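Local atomic coordinates of short-chain dehydrogenase/reductase SDR (Burkholderia phymatum, PDB entry 5IG2), a protein that binds NAD and probably uses it to oxidise an alcohol group or to reduce the corresponding carbonyl, as other short-chain dehydrogenases/reductases do. Residues B[104-117]-B[210-224]. Sequence-based numbering, arbitrary orientation.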
ATOM      1  N   GLY B 104     -45.307 -16.614  25.043  1.00 16.76           N
ATOM      2  CA  GLY B 104     -46.271 -16.484  23.967  1.00 16.48           C
ATOM      3  C   GLY B 104     -46.864 -17.823  23.571  1.00 17.35           C
ATOM      4  O   GLY B 104     -46.544 -18.864  24.150  1.00 17.50           O
ATOM      5  N   GLY B 105     -47.717 -17.777  22.559  1.00 15.06           N
ATOM      6  CA  GLY B 105     -48.432 -18.945  22.092  1.00 12.00           C
ATOM      7  C   GLY B 105     -49.924 -18.813  22.344  1.00 12.31           C
ATOM      8  O   GLY B 105     -50.384 -17.960  23.106  1.00 14.80           O
ATOM      9  N   PHE B 106     -50.689 -19.657  21.646  1.00 11.78           N
ATOM     10  CA  PHE B 106     -52.132 -19.733  21.868  1.00 12.89           C
ATOM     11  C   PHE B 106     -52.419 -19.777  23.360  1.00 14.56           C
ATOM     12  O   PHE B 106     -51.798 -20.548  24.096  1.00 15.56           O
ATOM     13  CB  PHE B 106     -52.721 -20.981  21.203  1.00 15.20           C
ATOM     14  CG  PHE B 106     -52.757 -20.932  19.708  1.00 15.67           C
ATOM     15  CD1 PHE B 106     -52.710 -19.720  19.032  1.00 18.31           C
ATOM     16  CD2 PHE B 106     -52.857 -22.108  18.976  1.00 19.39           C
ATOM     17  CE1 PHE B 106     -52.752 -19.684  17.642  1.00 20.67           C
ATOM     18  CE2 PHE B 106     -52.903 -22.084  17.585  1.00 23.44           C
ATOM     19  CZ  PHE B 106     -52.850 -20.868  16.916  1.00 22.77           C
ATOM     20  N   LEU B 107     -53.375 -18.957  23.802  1.00 15.93           N
ATOM     21  CA  LEU B 107     -53.517 -18.702  25.235  1.00 14.00           C
ATOM     22  C   LEU B 107     -53.710 -19.987  26.034  1.00 12.55           C
ATOM     23  O   LEU B 107     -53.099 -20.159  27.096  1.00 13.51           O
ATOM     24  CB  LEU B 107     -54.673 -17.743  25.481  1.00 15.62           C
ATOM     25  CG  LEU B 107     -54.704 -17.176  26.902  1.00 15.73           C
ATOM     26  CD1 LEU B 107     -53.417 -16.390  27.193  1.00 13.94           C
ATOM     27  CD2 LEU B 107     -55.952 -16.314  27.075  1.00 13.56           C
ATOM     28  N   TRP B 108     -54.538 -20.909  25.534  1.00 14.05           N
ATOM     29  CA  TRP B 108     -54.847 -22.136  26.273  1.00 16.53           C
ATOM     30  C   TRP B 108     -53.702 -23.146  26.268  1.00 17.58           C
ATOM     31  O   TRP B 108     -53.724 -24.085  27.069  1.00 17.79           O
ATOM     32  CB  TRP B 108     -56.102 -22.808  25.706  1.00 13.76           C
ATOM     33  CG  TRP B 108     -55.971 -23.138  24.247  1.00 15.55           C
ATOM     34  CD1 TRP B 108     -55.485 -24.298  23.696  1.00 16.27           C
ATOM     35  CD2 TRP B 108     -56.309 -22.283  23.148  1.00 13.97           C
ATOM     36  NE1 TRP B 108     -55.501 -24.211  22.319  1.00 16.19           N
ATOM     37  CE2 TRP B 108     -55.997 -22.984  21.959  1.00 16.98           C
ATOM     38  CE3 TRP B 108     -56.841 -20.989  23.055  1.00 12.80           C
ATOM     39  CZ2 TRP B 108     -56.208 -22.437  20.689  1.00 19.89           C
ATOM     40  CZ3 TRP B 108     -57.046 -20.442  21.796  1.00 16.65           C
ATOM     41  CH2 TRP B 108     -56.735 -21.169  20.627  1.00 19.24           C
ATOM     42  N   GLU B 109     -52.708 -22.992  25.389  1.00 14.38           N
ATOM     43  CA  GLU B 109     -51.588 -23.927  25.382  1.00 14.63           C
ATOM     44  C   GLU B 109     -50.542 -23.627  26.450  1.00 16.32           C
ATOM     45  O   GLU B 109     -49.703 -24.489  26.721  1.00 18.75           O
ATOM     46  CB  GLU B 109     -50.913 -23.930  24.011  1.00 14.44           C
ATOM     47  CG  GLU B 109     -51.808 -24.467  22.921  1.00 15.18           C
ATOM     48  CD  GLU B 109     -51.127 -24.478  21.568  1.00 19.07           C
ATOM     49  OE1 GLU B 109     -50.140 -23.745  21.397  1.00 19.95           O
ATOM     50  OE2 GLU B 109     -51.588 -25.216  20.677  1.00 21.96           O
ATOM     51  N   SER B 110     -50.553 -22.432  27.040  1.00 15.73           N
ATOM     52  CA  SER B 110     -49.589 -22.093  28.079  1.00 15.50           C
ATOM     53  C   SER B 110     -49.904 -22.840  29.373  1.00 15.42           C
ATOM     54  O   SER B 110     -51.042 -23.225  29.639  1.00 17.05           O
ATOM     55  CB  SER B 110     -49.595 -20.592  28.349  1.00 14.80           C
ATOM     56  OG  SER B 110     -49.124 -19.849  27.237  1.00 17.75           O
ATOM     57  N   SER B 111     -48.878 -23.018  30.195  1.00 12.87           N
ATOM     58  CA  SER B 111     -49.022 -23.766  31.433  1.00 17.45           C
ATOM     59  C   SER B 111     -49.399 -22.844  32.588  1.00 19.53           C
ATOM     60  O   SER B 111     -49.265 -21.619  32.508  1.00 16.83           O
ATOM     61  CB  SER B 111     -47.719 -24.488  31.769  1.00 17.37           C
ATOM     62  OG  SER B 111     -46.711 -23.522  32.017  1.00 14.98           O
ATOM     63  N   ALA B 112     -49.867 -23.458  33.683  1.00 18.43           N
ATOM     64  CA  ALA B 112     -50.038 -22.708  34.925  1.00 19.11           C
ATOM     65  C   ALA B 112     -48.734 -22.034  35.336  1.00 16.87           C
ATOM     66  O   ALA B 112     -48.734 -20.889  35.810  1.00 15.09           O
ATOM     67  CB  ALA B 112     -50.538 -23.633  36.040  1.00 14.80           C
ATOM     68  N   ASN B 113     -47.608 -22.729  35.153  1.00 19.29           N
ATOM     69  CA  ASN B 113     -46.312 -22.145  35.489  1.00 19.83           C
ATOM     70  C   ASN B 113     -46.033 -20.898  34.655  1.00 17.13           C
ATOM     71  O   ASN B 113     -45.406 -19.946  35.140  1.00 16.66           O
ATOM     72  CB  ASN B 113     -45.191 -23.173  35.291  1.00 18.62           C
ATOM     73  CG  ASN B 113     -45.064 -24.153  36.448  1.00 20.13           C
ATOM     74  OD1 ASN B 113     -45.675 -23.981  37.506  1.00 22.41           O
ATOM     75  ND2 ASN B 113     -44.253 -25.185  36.250  1.00 18.57           N
ATOM     76  N   ASP B 114     -46.461 -20.892  33.388  1.00 15.25           N
ATOM     77  CA  ASP B 114     -46.263 -19.705  32.558  1.00 14.48           C
ATOM     78  C   ASP B 114     -46.995 -18.505  33.148  1.00 15.68           C
ATOM     79  O   ASP B 114     -46.443 -17.399  33.227  1.00 16.17           O
ATOM     80  CB  ASP B 114     -46.746 -19.950  31.126  1.00 11.17           C
ATOM     81  CG  ASP B 114     -45.900 -20.961  30.366  1.00 20.14           C
ATOM     82  OD1 ASP B 114     -44.708 -21.150  30.698  1.00 17.83           O
ATOM     83  OD2 ASP B 114     -46.453 -21.574  29.422  1.00 20.73           O
ATOM     84  N   TRP B 115     -48.255 -18.706  33.544  1.00 15.41           N
ATOM     85  CA  TRP B 115     -49.022 -17.633  34.168  1.00 13.70           C
ATOM     86  C   TRP B 115     -48.356 -17.160  35.457  1.00 14.87           C
ATOM     87  O   TRP B 115     -48.212 -15.956  35.686  1.00 15.68           O
ATOM     88  CB  TRP B 115     -50.449 -18.100  34.459  1.00 13.36           C
ATOM     89  CG  TRP B 115     -51.330 -18.264  33.256  1.00 14.69           C
ATOM     90  CD1 TRP B 115     -51.528 -19.406  32.534  1.00 13.92           C
ATOM     91  CD2 TRP B 115     -52.167 -17.263  32.662  1.00 14.68           C
ATOM     92  NE1 TRP B 115     -52.414 -19.170  31.509  1.00 13.88           N
ATOM     93  CE2 TRP B 115     -52.825 -17.865  31.567  1.00 13.86           C
ATOM     94  CE3 TRP B 115     -52.418 -15.918  32.943  1.00 12.21           C
ATOM     95  CZ2 TRP B 115     -53.722 -17.164  30.753  1.00 13.98           C
ATOM     96  CZ3 TRP B 115     -53.307 -15.224  32.131  1.00 12.44           C
ATOM     97  CH2 TRP B 115     -53.946 -15.847  31.049  1.00 12.30           C
ATOM     98  N   ALA B 116     -47.973 -18.100  36.325  1.00 15.74           N
ATOM     99  CA  ALA B 116     -47.346 -17.727  37.591  1.00 14.84           C
ATOM    100  C   ALA B 116     -46.044 -16.962  37.370  1.00 14.71           C
ATOM    101  O   ALA B 116     -45.733 -16.018  38.108  1.00 17.14           O
ATOM    102  CB  ALA B 116     -47.090 -18.977  38.432  1.00 12.82           C
ATOM    103  N   TRP B 117     -45.254 -17.373  36.378  1.00 13.91           N
ATOM    104  CA  TRP B 117     -43.975 -16.720  36.129  1.00 14.57           C
ATOM    105  C   TRP B 117     -44.178 -15.282  35.666  1.00 16.49           C
ATOM    106  O   TRP B 117     -43.652 -14.338  36.269  1.00 13.64           O
ATOM    107  CB  TRP B 117     -43.187 -17.511  35.087  1.00 14.49           C
ATOM    108  CG  TRP B 117     -41.863 -16.883  34.696  1.00 14.96           C
ATOM    109  CD1 TRP B 117     -40.960 -16.281  35.525  1.00 16.05           C
ATOM    110  CD2 TRP B 117     -41.316 -16.796  33.371  1.00 15.32           C
ATOM    111  NE1 TRP B 117     -39.874 -15.839  34.798  1.00 17.74           N
ATOM    112  CE2 TRP B 117     -40.071 -16.140  33.473  1.00 19.06           C
ATOM    113  CE3 TRP B 117     -41.757 -17.215  32.108  1.00 17.75           C
ATOM    114  CZ2 TRP B 117     -39.253 -15.896  32.358  1.00 18.24           C
ATOM    115  CZ3 TRP B 117     -40.949 -16.963  30.993  1.00 16.46           C
ATOM    116  CH2 TRP B 117     -39.709 -16.309  31.129  1.00 15.18           C
ATOM    117  N   ARG B 210     -36.082 -17.599  33.809  1.00 16.82           N
ATOM    118  CA  ARG B 210     -37.214 -18.295  34.407  1.00 20.36           C
ATOM    119  C   ARG B 210     -36.693 -19.167  35.545  1.00 20.82           C
ATOM    120  O   ARG B 210     -35.713 -19.901  35.355  1.00 19.92           O
ATOM    121  CB  ARG B 210     -37.965 -19.150  33.383  1.00 22.95           C
ATOM    122  CG  ARG B 210     -39.164 -19.905  33.980  1.00 19.62           C
ATOM    123  CD  ARG B 210     -39.601 -21.097  33.120  1.00 19.08           C
ATOM    124  NE  ARG B 210     -40.233 -20.675  31.875  1.00 20.29           N
ATOM    125  CZ  ARG B 210     -41.543 -20.681  31.649  1.00 21.44           C
ATOM    126  NH1 ARG B 210     -42.390 -21.109  32.584  1.00 20.74           N
ATOM    127  NH2 ARG B 210     -42.009 -20.265  30.475  1.00 16.33           N
ATOM    128  N   PRO B 211     -37.289 -19.098  36.737  1.00 20.85           N
ATOM    129  CA  PRO B 211     -36.802 -19.921  37.850  1.00 24.73           C
ATOM    130  C   PRO B 211     -37.057 -21.391  37.588  1.00 27.88           C
ATOM    131  O   PRO B 211     -38.017 -21.765  36.909  1.00 26.12           O
ATOM    132  CB  PRO B 211     -37.613 -19.422  39.050  1.00 23.37           C
ATOM    133  CG  PRO B 211     -38.802 -18.803  38.471  1.00 22.54           C
ATOM    134  CD  PRO B 211     -38.390 -18.215  37.150  1.00 18.96           C
ATOM    135  N   GLU B 212     -36.177 -22.227  38.144  1.00 27.60           N
ATOM    136  CA  GLU B 212     -36.249 -23.659  37.876  1.00 27.48           C
ATOM    137  C   GLU B 212     -37.590 -24.235  38.308  1.00 29.64           C
ATOM    138  O   GLU B 212     -38.140 -25.122  37.643  1.00 31.56           O
ATOM    139  CB  GLU B 212     -35.093 -24.382  38.570  1.00 30.65           C
ATOM    140  CG  GLU B 212     -35.140 -25.912  38.487  1.00 46.79           C
ATOM    141  CD  GLU B 212     -34.717 -26.473  37.126  1.00 59.51           C
ATOM    142  OE1 GLU B 212     -34.909 -27.694  36.900  1.00 64.24           O
ATOM    143  OE2 GLU B 212     -34.190 -25.704  36.288  1.00 59.70           O
ATOM    144  N   ALA B 213     -38.150 -23.723  39.405  1.00 26.05           N
ATOM    145  CA  ALA B 213     -39.405 -24.268  39.906  1.00 26.50           C
ATOM    146  C   ALA B 213     -40.573 -24.027  38.954  1.00 26.33           C
ATOM    147  O   ALA B 213     -41.575 -24.739  39.035  1.00 28.18           O
ATOM    148  CB  ALA B 213     -39.717 -23.676  41.279  1.00 27.06           C
ATOM    149  N   LEU B 214     -40.469 -23.057  38.050  1.00 22.86           N
ATOM    150  CA  LEU B 214     -41.544 -22.775  37.112  1.00 21.37           C
ATOM    151  C   LEU B 214     -41.247 -23.274  35.703  1.00 24.30           C
ATOM    152  O   LEU B 214     -41.939 -22.877  34.760  1.00 20.93           O
ATOM    153  CB  LEU B 214     -41.837 -21.276  37.099  1.00 19.60           C
ATOM    154  CG  LEU B 214     -42.347 -20.768  38.451  1.00 22.30           C
ATOM    155  CD1 LEU B 214     -42.451 -19.238  38.501  1.00 19.99           C
ATOM    156  CD2 LEU B 214     -43.683 -21.420  38.762  1.00 25.01           C
ATOM    157  N   ARG B 215     -40.248 -24.138  35.532  1.00 25.30           N
ATOM    158  CA  ARG B 215     -39.967 -24.683  34.215  1.00 27.77           C
ATOM    159  C   ARG B 215     -41.104 -25.582  33.737  1.00 28.38           C
ATOM    160  O   ARG B 215     -41.880 -26.137  34.526  1.00 30.46           O
ATOM    161  CB  ARG B 215     -38.671 -25.480  34.220  1.00 35.70           C
ATOM    162  CG  ARG B 215     -37.460 -24.647  34.516  1.00 50.34           C
ATOM    163  CD  ARG B 215     -36.266 -25.115  33.713  1.00 61.13           C
ATOM    164  NE  ARG B 215     -35.015 -24.697  34.338  1.00 69.87           N
ATOM    165  CZ  ARG B 215     -34.525 -23.461  34.292  1.00 73.11           C
ATOM    166  NH1 ARG B 215     -33.376 -23.191  34.899  1.00 74.60           N
ATOM    167  NH2 ARG B 215     -35.179 -22.499  33.645  1.00 70.69           N
ATOM    168  N   ASN B 216     -41.194 -25.717  32.415  1.00 27.79           N
ATOM    169  CA  ASN B 216     -42.181 -26.571  31.766  1.00 26.58           C
ATOM    170  C   ASN B 216     -41.521 -27.887  31.380  1.00 29.59           C
ATOM    171  O   ASN B 216     -40.509 -27.891  30.671  1.00 30.24           O
ATOM    172  CB  ASN B 216     -42.758 -25.889  30.527  1.00 23.26           C
ATOM    173  CG  ASN B 216     -43.548 -24.644  30.865  1.00 22.72           C
ATOM    174  OD1 ASN B 216     -44.371 -24.658  31.782  1.00 25.76           O
ATOM    175  ND2 ASN B 216     -43.295 -23.554  30.135  1.00 18.56           N
ATOM    176  N   GLU B 217     -42.089 -28.999  31.845  1.00 32.19           N
ATOM    177  CA  GLU B 217     -41.589 -30.293  31.398  1.00 37.75           C
ATOM    178  C   GLU B 217     -41.920 -30.531  29.930  1.00 41.54           C
ATOM    179  O   GLU B 217     -41.131 -31.153  29.211  1.00 44.67           O
ATOM    180  CB  GLU B 217     -42.158 -31.415  32.273  1.00 39.81           C
ATOM    181  N   ALA B 218     -43.055 -30.011  29.466  1.00 39.09           N
ATOM    182  CA  ALA B 218     -43.529 -30.272  28.113  1.00 37.64           C
ATOM    183  C   ALA B 218     -42.694 -29.544  27.061  1.00 34.48           C
ATOM    184  O   ALA B 218     -42.098 -28.494  27.318  1.00 31.73           O
ATOM    185  CB  ALA B 218     -44.993 -29.847  27.980  1.00 39.09           C
ATOM    186  N   GLN B 219     -42.673 -30.119  25.858  1.00 34.81           N
ATOM    187  CA  GLN B 219     -42.088 -29.467  24.696  1.00 37.85           C
ATOM    188  C   GLN B 219     -42.913 -28.244  24.287  1.00 35.44           C
ATOM    189  O   GLN B 219     -44.131 -28.212  24.484  1.00 33.89           O
ATOM    190  CB  GLN B 219     -42.022 -30.443  23.523  1.00 41.63           C
ATOM    191  CG  GLN B 219     -41.023 -31.547  23.695  1.00 49.16           C
ATOM    192  CD  GLN B 219     -39.632 -31.070  23.391  1.00 59.19           C
ATOM    193  OE1 GLN B 219     -39.160 -31.189  22.262  1.00 64.92           O
ATOM    194  NE2 GLN B 219     -38.965 -30.503  24.390  1.00 61.20           N
ATOM    195  N   PRO B 220     -42.275 -27.225  23.713  1.00 34.29           N
ATOM    196  CA  PRO B 220     -43.037 -26.072  23.217  1.00 29.77           C
ATOM    197  C   PRO B 220     -43.889 -26.452  22.014  1.00 26.04           C
ATOM    198  O   PRO B 220     -43.527 -27.319  21.216  1.00 27.42           O
ATOM    199  CB  PRO B 220     -41.944 -25.064  22.836  1.00 33.12           C
ATOM    200  CG  PRO B 220     -40.699 -25.548  23.556  1.00 33.85           C
ATOM    201  CD  PRO B 220     -40.822 -27.029  23.572  1.00 33.87           C
ATOM    202  N   THR B 221     -45.050 -25.806  21.900  1.00 23.28           N
ATOM    203  CA  THR B 221     -45.971 -26.103  20.808  1.00 22.33           C
ATOM    204  C   THR B 221     -45.604 -25.309  19.559  1.00 20.56           C
ATOM    205  O   THR B 221     -44.798 -24.380  19.597  1.00 19.65           O
ATOM    206  CB  THR B 221     -47.412 -25.777  21.202  1.00 23.37           C
ATOM    207  OG1 THR B 221     -47.535 -24.366  21.396  1.00 20.33           O
ATOM    208  CG2 THR B 221     -47.805 -26.505  22.493  1.00 20.35           C
ATOM    209  N   ARG B 222     -46.239 -25.672  18.442  1.00 21.64           N
ATOM    210  CA  ARG B 222     -46.077 -24.912  17.203  1.00 20.84           C
ATOM    211  C   ARG B 222     -46.356 -23.421  17.412  1.00 20.73           C
ATOM    212  O   ARG B 222     -45.548 -22.566  17.032  1.00 18.76           O
ATOM    213  CB  ARG B 222     -46.995 -25.485  16.120  1.00 20.60           C
ATOM    214  CG  ARG B 222     -46.774 -24.875  14.751  1.00 21.52           C
ATOM    215  CD  ARG B 222     -48.009 -25.022  13.874  1.00 30.20           C
ATOM    216  NE  ARG B 222     -49.157 -24.387  14.517  1.00 41.88           N
ATOM    217  CZ  ARG B 222     -49.339 -23.068  14.603  1.00 43.47           C
ATOM    218  NH1 ARG B 222     -50.415 -22.587  15.215  1.00 44.27           N
ATOM    219  NH2 ARG B 222     -48.450 -22.225  14.084  1.00 36.31           N
ATOM    220  N   SER B 223     -47.500 -23.083  18.020  1.00 18.57           N
ATOM    221  CA  SER B 223     -47.836 -21.670  18.179  1.00 17.76           C
ATOM    222  C   SER B 223     -46.888 -20.971  19.152  1.00 17.95           C
ATOM    223  O   SER B 223     -46.650 -19.762  19.033  1.00 17.16           O
ATOM    224  CB  SER B 223     -49.298 -21.516  18.626  1.00 19.12           C
ATOM    225  OG  SER B 223     -49.454 -21.630  20.038  1.00 17.60           O
ATOM    226  N   GLN B 224     -46.337 -21.702  20.118  1.00 17.61           N
ATOM    227  CA  GLN B 224     -45.372 -21.085  21.022  1.00 17.56           C
ATOM    228  C   GLN B 224     -44.065 -20.800  20.298  1.00 17.82           C
ATOM    229  O   GLN B 224     -43.489 -19.720  20.451  1.00 19.24           O
ATOM    230  CB  GLN B 224     -45.155 -21.981  22.242  1.00 16.21           C
ATOM    231  CG  GLN B 224     -46.411 -22.054  23.100  1.00 17.22           C
ATOM    232  CD  GLN B 224     -46.404 -23.178  24.117  1.00 20.53           C
ATOM    233  OE1 GLN B 224     -45.518 -24.037  24.111  1.00 21.51           O
ATOM    234  NE2 GLN B 224     -47.413 -23.180  25.003  1.00 18.57           N
TER
HETATM  235  O   HOH W   1     -49.160 -20.898  24.596  1.00 17.47           O
HETATM  236  O   HOH W   2     -49.717 -24.848  18.719  1.00 20.02           O
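D114 and R210 make the salt bridge of this contact: NH1 and NH2 of R210 both grip D114 OD1, with NH2 2.8 Å from it, while the carboxylate and guanidinium planes stand 65° apart. The same OD1 takes a third bond on its syn side from N216 ND2 (2.8 Å), almost perfectly straight. R210 NH2 also makes a salt bridge with E207, so its charge is probably divided between two carboxylates.

Further polar bonds join 215-216 to the start of helix 112-140. S111 OG donates to N216 OD1 (2.6 Å) while accepting from D114 N in a capping box, and N113 ND2 reaches R215 O. At the far end E109 OE1 is held from opposite faces of its carboxylate by S223 OG (2.6 Å) and T221 OG1. S223 OG, turned between its backbone N and carbonyl carbon (chi1 85°), also accepts from F106 N at 2.8 Å. Two waters add bridges, one from F106 O to Q224 NE2, the other from E109 OE2 to S223 N.

Packing does the rest. S223 CB sits over the centre of the F106 ring, 3.6 Å from its centroid, a CH-pi contact. On W117, R210 CB covers the six-membered ring, P211 CD lies 3.6 Å from W117 CD1, and L214 CD1 meets W117 CB. G105 CA packs 3.8 Å from Q224 CG.

T221 and Q224 form a second capping box at the start of helix 222-236, which is joined through T221 and S223 to the turn before helix 112-140. The W117 side chain lies about 5 Å from the bound NAD of this Rossmann-type SDR fold, and 210-224 belongs to the variable region that follows strand 189-194.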